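Local coordinates for HRDC domain-containing protein (PDB 3CYM) that probably acts as a 3'-5' exonuclease that binds nucleic acid, trimming strands in the manner of ribonuclease D, at residues Glu46-Leu59 / His151-Arg163. Sequence-based numbering, arbitrary orientation.
Sequences ERASGFRYGHEDWL and HSAADWSYRPLPR. With NA (sodium ion), chain B.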
ATOM      1  N   GLU A  46       5.633  -0.705 -10.602  1.00 17.68           N
ATOM      2  CA  GLU A  46       5.837  -2.052 -10.097  1.00 18.53           C
ATOM      3  C   GLU A  46       6.928  -2.084  -9.039  1.00 17.53           C
ATOM      4  O   GLU A  46       7.916  -1.358  -9.130  1.00 16.83           O
ATOM      5  CB  GLU A  46       6.180  -3.019 -11.228  1.00 15.83           C
ATOM      6  CG  GLU A  46       5.142  -3.107 -12.360  1.00 23.90           C
ATOM      7  CD  GLU A  46       3.722  -3.364 -11.874  1.00 21.42           C
ATOM      8  OE1 GLU A  46       3.512  -4.260 -11.036  1.00 26.40           O
ATOM      9  OE2 GLU A  46       2.788  -2.668 -12.335  1.00 24.95           O
ATOM     10  N   ARG A  47       6.741  -2.938  -8.039  1.00 19.29           N
ATOM     11  CA  ARG A  47       7.744  -3.123  -6.999  1.00 19.62           C
ATOM     12  C   ARG A  47       8.001  -4.600  -6.703  1.00 20.77           C
ATOM     13  O   ARG A  47       7.147  -5.456  -6.927  1.00 19.72           O
ATOM     14  CB  ARG A  47       7.389  -2.337  -5.736  1.00 18.22           C
ATOM     15  CG  ARG A  47       6.024  -2.612  -5.165  1.00 28.63           C
ATOM     16  CD  ARG A  47       5.586  -1.459  -4.266  1.00 35.34           C
ATOM     17  NE  ARG A  47       5.397  -0.236  -5.040  1.00 35.68           N
ATOM     18  CZ  ARG A  47       4.244   0.149  -5.581  1.00 33.85           C
ATOM     19  NH1 ARG A  47       4.192   1.273  -6.274  1.00 30.87           N
ATOM     20  NH2 ARG A  47       3.141  -0.572  -5.427  1.00 23.27           N
ATOM     21  N   ALA A  48       9.190  -4.893  -6.202  1.00 19.73           N
ATOM     22  CA  ALA A  48       9.590  -6.270  -5.973  1.00 20.11           C
ATOM     23  C   ALA A  48       9.315  -6.682  -4.527  1.00 22.22           C
ATOM     24  O   ALA A  48      10.214  -7.167  -3.836  1.00 25.08           O
ATOM     25  CB  ALA A  48      11.052  -6.439  -6.329  1.00 18.09           C
ATOM     26  N   SER A  49       8.069  -6.467  -4.084  1.00 24.69           N
ATOM     27  CA  SER A  49       7.622  -6.798  -2.729  0.50 24.46           C
ATOM     28  C   SER A  49       7.698  -8.299  -2.492  1.00 24.32           C
ATOM     29  O   SER A  49       7.376  -9.087  -3.383  1.00 22.48           O
ATOM     30  CB  SER A  49       6.184  -6.320  -2.508  0.50 26.15           C
ATOM     31  OG  SER A  49       5.286  -7.000  -3.369  0.50 22.81           O
ATOM     32  N   GLY A  50       8.126  -8.690  -1.296  1.00 23.72           N
ATOM     33  CA  GLY A  50       8.332 -10.097  -0.988  1.00 20.99           C
ATOM     34  C   GLY A  50       9.736 -10.545  -1.353  1.00 21.77           C
ATOM     35  O   GLY A  50      10.232 -11.533  -0.805  1.00 25.74           O
ATOM     36  N   PHE A  51      10.383  -9.803  -2.258  1.00 21.96           N
ATOM     37  CA  PHE A  51      11.734 -10.122  -2.738  1.00 17.58           C
ATOM     38  C   PHE A  51      12.798  -9.142  -2.245  1.00 17.59           C
ATOM     39  O   PHE A  51      13.706  -9.521  -1.494  1.00 19.65           O
ATOM     40  CB  PHE A  51      11.761 -10.197  -4.266  1.00 15.08           C
ATOM     41  CG  PHE A  51      10.887 -11.273  -4.836  1.00 18.59           C
ATOM     42  CD1 PHE A  51      11.387 -12.558  -5.030  1.00 12.10           C
ATOM     43  CD2 PHE A  51       9.565 -10.998  -5.194  1.00 18.65           C
ATOM     44  CE1 PHE A  51      10.584 -13.563  -5.558  1.00 17.83           C
ATOM     45  CE2 PHE A  51       8.751 -11.994  -5.724  1.00 22.81           C
ATOM     46  CZ  PHE A  51       9.259 -13.284  -5.907  1.00 15.18           C
ATOM     47  N   ARG A  52      12.698  -7.892  -2.684  1.00 18.56           N
ATOM     48  CA  ARG A  52      13.609  -6.829  -2.244  1.00 22.33           C
ATOM     49  C   ARG A  52      13.164  -6.262  -0.897  1.00 23.87           C
ATOM     50  O   ARG A  52      12.143  -6.692  -0.354  1.00 20.45           O
ATOM     51  CB  ARG A  52      13.701  -5.716  -3.298  1.00 20.24           C
ATOM     52  CG  ARG A  52      14.367  -6.137  -4.610  1.00 13.34           C
ATOM     53  CD  ARG A  52      15.719  -6.764  -4.360  1.00 16.24           C
ATOM     54  NE  ARG A  52      16.298  -7.346  -5.563  1.00 20.51           N
ATOM     55  CZ  ARG A  52      17.339  -6.844  -6.217  1.00 26.13           C
ATOM     56  NH1 ARG A  52      17.785  -7.448  -7.308  1.00 24.27           N
ATOM     57  NH2 ARG A  52      17.934  -5.740  -5.788  1.00 29.45           N
ATOM     58  N   TYR A  53      13.919  -5.294  -0.374  1.00 24.57           N
ATOM     59  CA  TYR A  53      13.683  -4.759   0.966  1.00 29.87           C
ATOM     60  C   TYR A  53      12.305  -4.135   1.189  1.00 35.72           C
ATOM     61  O   TYR A  53      11.481  -4.690   1.923  1.00 39.35           O
ATOM     62  CB  TYR A  53      14.784  -3.774   1.381  1.00 31.50           C
ATOM     63  CG  TYR A  53      14.516  -3.093   2.711  1.00 32.86           C
ATOM     64  CD1 TYR A  53      14.533  -3.816   3.905  1.00 34.17           C
ATOM     65  CD2 TYR A  53      14.228  -1.726   2.775  1.00 33.64           C
ATOM     66  CE1 TYR A  53      14.289  -3.200   5.120  1.00 36.23           C
ATOM     67  CE2 TYR A  53      13.971  -1.102   3.988  1.00 31.91           C
ATOM     68  CZ  TYR A  53      14.009  -1.844   5.156  1.00 35.45           C
ATOM     69  OH  TYR A  53      13.764  -1.232   6.361  1.00 37.21           O
ATOM     70  N   GLY A  54      12.054  -2.991   0.559  1.00 38.26           N
ATOM     71  CA  GLY A  54      10.843  -2.228   0.837  1.00 38.47           C
ATOM     72  C   GLY A  54       9.966  -2.033  -0.379  1.00 38.60           C
ATOM     73  O   GLY A  54       9.629  -2.990  -1.081  1.00 39.55           O
ATOM     74  N   HIS A  55       9.604  -0.780  -0.625  1.00 36.34           N
ATOM     75  CA  HIS A  55       8.659  -0.450  -1.682  1.00 37.09           C
ATOM     76  C   HIS A  55       9.276   0.515  -2.688  1.00 33.00           C
ATOM     77  O   HIS A  55       8.647   1.486  -3.111  1.00 34.17           O
ATOM     78  CB  HIS A  55       7.359   0.089  -1.073  1.00 39.47           C
ATOM     79  CG  HIS A  55       6.812  -0.782   0.015  1.00 46.38           C
ATOM     80  ND1 HIS A  55       6.149  -1.963  -0.239  1.00 48.18           N
ATOM     81  CD2 HIS A  55       6.873  -0.669   1.364  1.00 49.70           C
ATOM     82  CE1 HIS A  55       5.806  -2.529   0.903  1.00 47.47           C
ATOM     83  NE2 HIS A  55       6.232  -1.763   1.891  1.00 48.84           N
ATOM     84  N   GLU A  56      10.522   0.226  -3.056  1.00 28.49           N
ATOM     85  CA  GLU A  56      11.204   0.925  -4.132  1.00 26.44           C
ATOM     86  C   GLU A  56      10.628   0.435  -5.459  1.00 22.36           C
ATOM     87  O   GLU A  56      10.410  -0.765  -5.648  1.00 26.14           O
ATOM     88  CB  GLU A  56      12.710   0.656  -4.062  1.00 25.18           C
ATOM     89  CG  GLU A  56      13.558   1.438  -5.057  1.00 29.89           C
ATOM     90  CD  GLU A  56      15.006   0.949  -5.135  1.00 34.38           C
ATOM     91  OE1 GLU A  56      15.496   0.317  -4.171  1.00 34.85           O
ATOM     92  OE2 GLU A  56      15.656   1.203  -6.172  1.00 29.89           O
ATOM     93  N   ASP A  57      10.361   1.370  -6.365  1.00 18.75           N
ATOM     94  CA  ASP A  57       9.853   1.020  -7.673  1.00 19.24           C
ATOM     95  C   ASP A  57      10.979   0.441  -8.536  1.00 17.84           C
ATOM     96  O   ASP A  57      12.049   1.038  -8.667  1.00 16.51           O
ATOM     97  CB  ASP A  57       9.218   2.237  -8.351  1.00 21.17           C
ATOM     98  CG  ASP A  57       7.979   2.750  -7.620  1.00 28.70           C
ATOM     99  OD1 ASP A  57       7.365   1.995  -6.830  1.00 26.16           O
ATOM    100  OD2 ASP A  57       7.604   3.925  -7.849  1.00 27.37           O
ATOM    101  N   TRP A  58      10.728  -0.734  -9.100  1.00 17.36           N
ATOM    102  CA  TRP A  58      11.639  -1.351 -10.049  1.00 13.96           C
ATOM    103  C   TRP A  58      11.155  -1.182 -11.485  1.00 16.36           C
ATOM    104  O   TRP A  58      11.820  -1.601 -12.444  1.00 18.23           O
ATOM    105  CB  TRP A  58      11.842  -2.818  -9.678  1.00 15.14           C
ATOM    106  CG  TRP A  58      12.783  -2.939  -8.526  1.00 10.63           C
ATOM    107  CD1 TRP A  58      12.460  -2.944  -7.197  1.00 12.51           C
ATOM    108  CD2 TRP A  58      14.210  -3.011  -8.592  1.00  8.67           C
ATOM    109  NE1 TRP A  58      13.599  -3.037  -6.432  1.00 11.88           N
ATOM    110  CE2 TRP A  58      14.687  -3.084  -7.259  1.00 13.26           C
ATOM    111  CE3 TRP A  58      15.133  -3.038  -9.643  1.00  9.16           C
ATOM    112  CZ2 TRP A  58      16.038  -3.186  -6.956  1.00 12.90           C
ATOM    113  CZ3 TRP A  58      16.478  -3.138  -9.343  1.00 19.18           C
ATOM    114  CH2 TRP A  58      16.921  -3.203  -8.006  1.00 18.38           C
ATOM    115  N   LEU A  59       9.984  -0.570 -11.620  1.00 14.47           N
ATOM    116  CA  LEU A  59       9.440  -0.172 -12.917  1.00 13.04           C
ATOM    117  C   LEU A  59       8.406   0.927 -12.714  1.00 13.54           C
ATOM    118  O   LEU A  59       7.746   0.997 -11.677  1.00 15.55           O
ATOM    119  CB  LEU A  59       8.820  -1.364 -13.662  1.00 12.68           C
ATOM    120  CG  LEU A  59       8.401  -1.152 -15.134  1.00  6.52           C
ATOM    121  CD1 LEU A  59       9.556  -0.766 -16.047  1.00  7.18           C
ATOM    122  CD2 LEU A  59       7.725  -2.386 -15.657  1.00 10.26           C
ATOM    123  N   HIS A 151       1.096 -11.412 -13.908  1.00 41.42           N
ATOM    124  CA  HIS A 151       2.447 -11.198 -13.373  1.00 37.02           C
ATOM    125  C   HIS A 151       2.487 -10.190 -12.222  1.00 35.40           C
ATOM    126  O   HIS A 151       3.457  -9.437 -12.069  1.00 37.97           O
ATOM    127  CB  HIS A 151       3.411 -10.817 -14.506  1.00 34.54           C
ATOM    128  CG  HIS A 151       3.421 -11.805 -15.631  1.00 33.45           C
ATOM    129  ND1 HIS A 151       4.103 -13.003 -15.564  1.00 35.62           N
ATOM    130  CD2 HIS A 151       2.799 -11.795 -16.834  1.00 33.33           C
ATOM    131  CE1 HIS A 151       3.916 -13.679 -16.684  1.00 35.69           C
ATOM    132  NE2 HIS A 151       3.127 -12.968 -17.472  1.00 41.58           N
ATOM    133  N   SER A 152       1.437 -10.229 -11.401  1.00 36.23           N
ATOM    134  CA  SER A 152       1.268  -9.305 -10.276  0.50 35.14           C
ATOM    135  C   SER A 152       2.303  -9.510  -9.172  1.00 36.20           C
ATOM    136  O   SER A 152       2.804  -8.539  -8.603  1.00 34.69           O
ATOM    137  CB  SER A 152      -0.152  -9.410  -9.699  0.50 36.07           C
ATOM    138  OG  SER A 152      -0.363 -10.645  -9.033  0.50 30.26           O
ATOM    139  N   ALA A 153       2.622 -10.773  -8.877  1.00 33.45           N
ATOM    140  CA  ALA A 153       3.540 -11.110  -7.784  1.00 29.72           C
ATOM    141  C   ALA A 153       4.965 -11.426  -8.261  1.00 24.91           C
ATOM    142  O   ALA A 153       5.691 -12.190  -7.623  1.00 28.67           O
ATOM    143  CB  ALA A 153       2.966 -12.256  -6.931  1.00 27.30           C
ATOM    144  N   ALA A 154       5.350 -10.816  -9.380  1.00 23.56           N
ATOM    145  CA  ALA A 154       6.669 -10.985  -9.978  1.00 19.12           C
ATOM    146  C   ALA A 154       7.766 -10.266  -9.189  1.00 17.39           C
ATOM    147  O   ALA A 154       7.510  -9.297  -8.464  1.00 18.84           O
ATOM    148  CB  ALA A 154       6.652 -10.486 -11.423  1.00 10.76           C
ATOM    149  N   ASP A 155       8.993 -10.746  -9.334  1.00 17.65           N
ATOM    150  CA  ASP A 155      10.134 -10.015  -8.817  1.00 17.52           C
ATOM    151  C   ASP A 155      10.536  -8.987  -9.856  1.00 15.40           C
ATOM    152  O   ASP A 155      11.301  -9.295 -10.765  1.00 14.37           O
ATOM    153  CB  ASP A 155      11.312 -10.943  -8.499  1.00 15.93           C
ATOM    154  CG  ASP A 155      12.509 -10.189  -7.922  1.00 11.56           C
ATOM    155  OD1 ASP A 155      12.453  -8.950  -7.790  1.00 20.34           O
ATOM    156  OD2 ASP A 155      13.524 -10.825  -7.609  1.00 18.86           O
ATOM    157  N   TRP A 156      10.045  -7.757  -9.702  1.00 17.79           N
ATOM    158  CA  TRP A 156      10.266  -6.710 -10.712  1.00 14.02           C
ATOM    159  C   TRP A 156      11.697  -6.208 -10.824  1.00 14.27           C
ATOM    160  O   TRP A 156      12.005  -5.426 -11.728  1.00 16.91           O
ATOM    161  CB  TRP A 156       9.277  -5.560 -10.536  1.00 14.59           C
ATOM    162  CG  TRP A 156       7.902  -6.006 -10.867  1.00  7.96           C
ATOM    163  CD1 TRP A 156       6.943  -6.440  -9.992  1.00 10.36           C
ATOM    164  CD2 TRP A 156       7.343  -6.133 -12.178  1.00 14.26           C
ATOM    165  NE1 TRP A 156       5.802  -6.796 -10.681  1.00 18.85           N
ATOM    166  CE2 TRP A 156       6.024  -6.623 -12.026  1.00 11.79           C
ATOM    167  CE3 TRP A 156       7.819  -5.857 -13.470  1.00 11.65           C
ATOM    168  CZ2 TRP A 156       5.173  -6.845 -13.118  1.00 13.95           C
ATOM    169  CZ3 TRP A 156       6.966  -6.083 -14.561  1.00 10.81           C
ATOM    170  CH2 TRP A 156       5.663  -6.572 -14.372  1.00  7.79           C
ATOM    171  N   SER A 157      12.570  -6.690  -9.938  1.00 16.07           N
ATOM    172  CA  SER A 157      14.008  -6.395 -10.006  1.00 15.96           C
ATOM    173  C   SER A 157      14.768  -7.265 -11.006  1.00 17.56           C
ATOM    174  O   SER A 157      15.963  -7.059 -11.218  1.00 17.67           O
ATOM    175  CB  SER A 157      14.650  -6.531  -8.626  1.00 16.44           C
ATOM    176  OG  SER A 157      14.726  -7.885  -8.229  1.00 18.96           O
ATOM    177  N   TYR A 158      14.081  -8.240 -11.603  1.00 18.24           N
ATOM    178  CA  TYR A 158      14.679  -9.138 -12.591  1.00 20.77           C
ATOM    179  C   TYR A 158      15.064  -8.355 -13.854  1.00 20.48           C
ATOM    180  O   TYR A 158      14.228  -7.685 -14.443  1.00 27.01           O
ATOM    181  CB  TYR A 158      13.692 -10.262 -12.941  1.00 18.14           C
ATOM    182  CG  TYR A 158      14.316 -11.502 -13.558  1.00 24.10           C
ATOM    183  CD1 TYR A 158      14.588 -11.567 -14.930  1.00 13.04           C
ATOM    184  CD2 TYR A 158      14.626 -12.618 -12.773  1.00 23.10           C
ATOM    185  CE1 TYR A 158      15.167 -12.705 -15.502  1.00 19.74           C
ATOM    186  CE2 TYR A 158      15.207 -13.766 -13.339  1.00 21.79           C
ATOM    187  CZ  TYR A 158      15.473 -13.796 -14.704  1.00 23.30           C
ATOM    188  OH  TYR A 158      16.037 -14.918 -15.281  1.00 22.55           O
ATOM    189  N   ARG A 159      16.336  -8.416 -14.239  1.00 24.29           N
ATOM    190  CA  ARG A 159      16.797  -7.816 -15.502  1.00 18.58           C
ATOM    191  C   ARG A 159      17.474  -8.874 -16.381  1.00 18.87           C
ATOM    192  O   ARG A 159      18.192  -9.718 -15.871  1.00 22.26           O
ATOM    193  CB  ARG A 159      17.747  -6.632 -15.270  1.00 15.57           C
ATOM    194  CG  ARG A 159      17.168  -5.456 -14.494  1.00  6.36           C
ATOM    195  CD  ARG A 159      16.177  -4.655 -15.321  1.00 13.66           C
ATOM    196  NE  ARG A 159      15.668  -3.504 -14.579  1.00 17.63           N
ATOM    197  CZ  ARG A 159      14.612  -3.518 -13.769  1.00 20.05           C
ATOM    198  NH1 ARG A 159      13.915  -4.636 -13.569  1.00 21.58           N
ATOM    199  NH2 ARG A 159      14.251  -2.403 -13.153  1.00 18.20           N
ATOM    200  N   PRO A 160      17.217  -8.856 -17.704  1.00 23.48           N
ATOM    201  CA  PRO A 160      16.268  -7.988 -18.408  1.00 18.76           C
ATOM    202  C   PRO A 160      14.826  -8.414 -18.136  1.00 19.61           C
ATOM    203  O   PRO A 160      14.571  -9.584 -17.849  1.00 19.91           O
ATOM    204  CB  PRO A 160      16.626  -8.197 -19.879  1.00 17.14           C
ATOM    205  CG  PRO A 160      17.237  -9.548 -19.932  1.00 25.03           C
ATOM    206  CD  PRO A 160      17.907  -9.784 -18.619  1.00 19.14           C
ATOM    207  N   LEU A 161      13.901  -7.460 -18.180  1.00 18.45           N
ATOM    208  CA  LEU A 161      12.491  -7.770 -17.995  1.00 18.11           C
ATOM    209  C   LEU A 161      11.967  -8.563 -19.193  1.00 18.83           C
ATOM    210  O   LEU A 161      12.128  -8.129 -20.339  1.00 19.65           O
ATOM    211  CB  LEU A 161      11.667  -6.498 -17.777  1.00 21.93           C
ATOM    212  CG  LEU A 161      11.796  -5.795 -16.421  1.00 23.05           C
ATOM    213  CD1 LEU A 161      11.254  -4.387 -16.484  1.00 27.84           C
ATOM    214  CD2 LEU A 161      11.110  -6.597 -15.317  1.00 20.32           C
ATOM    215  N   PRO A 162      11.364  -9.740 -18.927  1.00 19.09           N
ATOM    216  CA  PRO A 162      10.746 -10.616 -19.934  1.00 18.11           C
ATOM    217  C   PRO A 162       9.618  -9.914 -20.693  1.00 19.96           C
ATOM    218  O   PRO A 162       9.030  -8.958 -20.179  1.00 21.39           O
ATOM    219  CB  PRO A 162      10.154 -11.758 -19.097  1.00 18.99           C
ATOM    220  CG  PRO A 162      10.860 -11.706 -17.784  1.00 19.97           C
ATOM    221  CD  PRO A 162      11.251 -10.292 -17.561  1.00 18.71           C
ATOM    222  N   ARG A 163       9.306 -10.399 -21.894  1.00 18.25           N
ATOM    223  CA  ARG A 163       8.309  -9.762 -22.743  1.00 17.72           C
ATOM    224  C   ARG A 163       6.889  -9.840 -22.167  1.00 15.65           C
ATOM    225  O   ARG A 163       6.119  -8.899 -22.312  1.00 18.90           O
ATOM    226  CB  ARG A 163       8.354 -10.324 -24.171  1.00 15.83           C
ATOM    227  CG  ARG A 163       7.618  -9.452 -25.198  1.00 18.63           C
ATOM    228  CD  ARG A 163       7.740  -9.974 -26.617  1.00 25.25           C
ATOM    229  NE  ARG A 163       6.535  -9.666 -27.383  1.00 38.11           N
ATOM    230  CZ  ARG A 163       6.405  -8.652 -28.236  1.00 40.70           C
ATOM    231  NH1 ARG A 163       5.251  -8.475 -28.869  1.00 44.40           N
ATOM    232  NH2 ARG A 163       7.416  -7.819 -28.466  1.00 42.97           N
TER
HETATM  233 NA    NA B 501       0.272  -2.728 -11.448  1.00 14.97          NA
HETATM  234  O   HOH W   1       0.709  -4.979 -10.498  1.00 21.33           O
HETATM  235  O   HOH W   2       4.806  -7.412  -7.777  1.00 30.11           O
HETATM  236  O   HOH W   3       6.117  -8.616  -6.048  1.00 22.18           O
HETATM  237  O   HOH W   4      -1.345  -1.584 -10.164  1.00 47.13           O
HETATM  238  O   HOH W   5       1.413  -2.033  -9.502  1.00 15.80           O
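The backbones of Ala48 and Asp155 come to 4.7 Å between their CA atoms, where the loop leaving strand 40-47 meets the irregular chain of 151-163. Trp156 lies against Glu46. The CB of Glu46 sits 3.4 Å from the centroid of the Trp156 five-membered ring, almost straight above it, and Ala154 CB backs the opposite face. With CG beside the backbone N and a bend at chi2, the Glu46 chain folds across the indole. Its carboxylate plane is turned 51° from the ring. Glu46 OE2 binds the sodium ion at 2.7 Å, a site completed by Asp44, Asp172 and waters. Gln61 is a further polar partner of this carboxylate, and OE1 accepts a hydrogen bond from one of those waters. Acidic metal ligands at this place fit the RNase H-like fold of the DEDD exonucleases, to which ribonuclease D belongs, so Trp156 packs on a ligand of the probable active site. At the far rim of the indole, CZ3 touches Leu59 CD2. Trp58 and Leu59 together face Glu46 in a classic beta bulge.

Asp155 stacks on Phe51. Its carboxylate is only 8° from parallel with the ring. Asp155 CB lies 3.6 Å from the centroid of the Phe51 ring. OD1 takes two hydrogen bonds from one face of its plane, from N and OG of Ser157; the first closes an Asx turn. OD2 pairs with Arg302 and Tyr303, so both oxygens are held. Ser157 CB in turn lies over the Trp58 six-membered ring, 3.6 Å from its centroid, and also over a face of the Arg52 guanidinium. Arg52 is itself bonded to Tyr303 and Asp252. Along the Trp58 edge, Arg159 NH2 donates to Trp58 O at 2.7 Å on a lone pair, though the bond is bent to 138°.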